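Local coordinates for response regulator receiver protein (Dyadobacter fermentans, PDB 4XLT), which probably acts as a phosphorylation-dependent switch in two-component signalling through its CheY-like receiver domain, with an aspartate as the predicted phosphoacceptor, at residues Val13-Thr18 with Leu113-Glu118. Numbering follows the deposited sequence.
Sequences VFDLFT and LPKPLE
At the predicted phosphoacceptor site of this receiver domain, an acidic pocket, K115 of the loop after strand 109-114 reaches across to D15 in the first turn of helix 13-25. A single salt bridge joins the segments, K115 NZ giving a hydrogen bond of 3.1 Å to D15 OD2. The ammonium comes in from above the carboxylate plane, 44° out of it, and the two side chains cross at about a right angle. NZ also lies 3.7 Å from D15 CB. Beyond CG the lysine is fully extended (chi2 to chi4 all near 180°), and this carries NZ across to the helix, although no CA pair of the two segments comes closer than the 8.7 Å between D15 CA and P116 CA. NZ does not belong to D15 alone: it forms salt bridges with D10 OD2 and with D60 OD1, the predicted phosphorylation site, which is unmodified here. NZ thus joins three carboxylates, those of D10, D15 and D60. The peptide bond between K115 and P116 is cis, in the loop that leads on to helix 119-129. At the start of helix 13-25, D15 N is hydrogen-bonded to S12 OG, while the K115 side chain rests on I91 and S93. A lysine ahead of a cis-proline, its amine beside the predicted phosphoacceptor D60, is a characteristic feature of the CheY-like receiver fold.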
# COMPACT_ATOMS: atom_id res chain seq x y z
N VAL A 13 9.30 -17.17 -25.67
CA VAL A 13 9.72 -16.10 -26.57
C VAL A 13 8.66 -15.84 -27.63
O VAL A 13 8.40 -14.69 -27.99
CB VAL A 13 11.06 -16.44 -27.24
CG1 VAL A 13 11.53 -15.28 -28.10
CG2 VAL A 13 12.10 -16.76 -26.18
N PHE A 14 8.04 -16.91 -28.13
CA PHE A 14 6.94 -16.78 -29.09
C PHE A 14 5.78 -16.00 -28.48
O PHE A 14 5.30 -15.03 -29.08
CB PHE A 14 6.47 -18.16 -29.56
CG PHE A 14 5.24 -18.11 -30.41
CD1 PHE A 14 5.29 -17.64 -31.71
CD2 PHE A 14 4.02 -18.56 -29.91
CE1 PHE A 14 4.15 -17.60 -32.50
CE2 PHE A 14 2.88 -18.52 -30.70
CZ PHE A 14 2.95 -18.04 -31.99
N ASP A 15 5.32 -16.41 -27.30
CA ASP A 15 4.22 -15.73 -26.64
C ASP A 15 4.57 -14.28 -26.30
O ASP A 15 3.73 -13.40 -26.41
CB ASP A 15 3.80 -16.47 -25.36
CG ASP A 15 3.17 -17.82 -25.64
OD1 ASP A 15 2.74 -18.05 -26.79
OD2 ASP A 15 3.09 -18.65 -24.71
N LEU A 16 5.82 -14.06 -25.91
CA LEU A 16 6.28 -12.73 -25.53
C LEU A 16 6.13 -11.72 -26.68
O LEU A 16 5.49 -10.69 -26.52
CB LEU A 16 7.75 -12.78 -25.08
CG LEU A 16 8.30 -11.55 -24.37
CD1 LEU A 16 7.52 -11.28 -23.09
CD2 LEU A 16 9.77 -11.72 -24.07
N PHE A 17 6.72 -12.04 -27.82
CA PHE A 17 6.68 -11.15 -28.98
C PHE A 17 5.29 -11.05 -29.59
O PHE A 17 4.88 -9.99 -30.05
CB PHE A 17 7.69 -11.60 -30.03
CG PHE A 17 9.11 -11.25 -29.70
CD1 PHE A 17 9.64 -10.03 -30.07
CD2 PHE A 17 9.91 -12.14 -29.00
CE1 PHE A 17 10.95 -9.70 -29.76
CE2 PHE A 17 11.22 -11.82 -28.69
CZ PHE A 17 11.74 -10.60 -29.07
N THR A 18 4.56 -12.16 -29.59
CA THR A 18 3.20 -12.19 -30.11
C THR A 18 2.29 -11.25 -29.32
O THR A 18 1.55 -10.46 -29.90
CB THR A 18 2.60 -13.60 -30.08
OG1 THR A 18 3.38 -14.47 -30.92
CG2 THR A 18 1.16 -13.59 -30.57
N LEU A 113 -5.80 -13.79 -16.13
CA LEU A 113 -6.34 -13.68 -17.49
C LEU A 113 -5.93 -14.88 -18.34
O LEU A 113 -4.81 -15.38 -18.21
CB LEU A 113 -5.87 -12.38 -18.13
CG LEU A 113 -6.13 -11.14 -17.28
CD1 LEU A 113 -5.51 -9.89 -17.91
CD2 LEU A 113 -7.62 -10.95 -17.07
N PRO A 114 -6.83 -15.34 -19.21
CA PRO A 114 -6.53 -16.49 -20.07
C PRO A 114 -5.69 -16.12 -21.29
O PRO A 114 -5.72 -14.97 -21.74
CB PRO A 114 -7.92 -16.98 -20.48
CG PRO A 114 -8.75 -15.74 -20.49
CD PRO A 114 -8.21 -14.86 -19.39
N LYS A 115 -4.96 -17.09 -21.82
CA LYS A 115 -4.25 -16.94 -23.09
C LYS A 115 -5.07 -17.55 -24.23
O LYS A 115 -5.65 -18.62 -24.06
CB LYS A 115 -2.87 -17.59 -23.05
CG LYS A 115 -1.80 -16.78 -22.33
CD LYS A 115 -0.45 -17.44 -22.51
CE LYS A 115 0.68 -16.62 -21.92
NZ LYS A 115 2.00 -17.25 -22.20
N PRO A 116 -5.12 -16.87 -25.38
CA PRO A 116 -4.47 -15.59 -25.65
C PRO A 116 -5.22 -14.42 -25.02
O PRO A 116 -6.39 -14.55 -24.67
CB PRO A 116 -4.50 -15.49 -27.18
CG PRO A 116 -5.73 -16.23 -27.55
CD PRO A 116 -5.85 -17.37 -26.57
N LEU A 117 -4.54 -13.28 -24.88
CA LEU A 117 -5.12 -12.11 -24.23
C LEU A 117 -6.28 -11.52 -25.03
O LEU A 117 -6.15 -11.25 -26.23
CB LEU A 117 -4.04 -11.05 -24.02
CG LEU A 117 -4.40 -9.91 -23.08
CD1 LEU A 117 -4.68 -10.45 -21.69
CD2 LEU A 117 -3.27 -8.90 -23.05
N GLU A 118 -7.41 -11.32 -24.37
CA GLU A 118 -8.55 -10.65 -24.99
C GLU A 118 -8.45 -9.15 -24.77
O GLU A 118 -8.73 -8.65 -23.67
CB GLU A 118 -9.88 -11.18 -24.44
CG GLU A 118 -10.27 -12.56 -24.95
CD GLU A 118 -9.62 -13.68 -24.17
OE1 GLU A 118 -9.10 -13.42 -23.06
OE2 GLU A 118 -9.61 -14.83 -24.66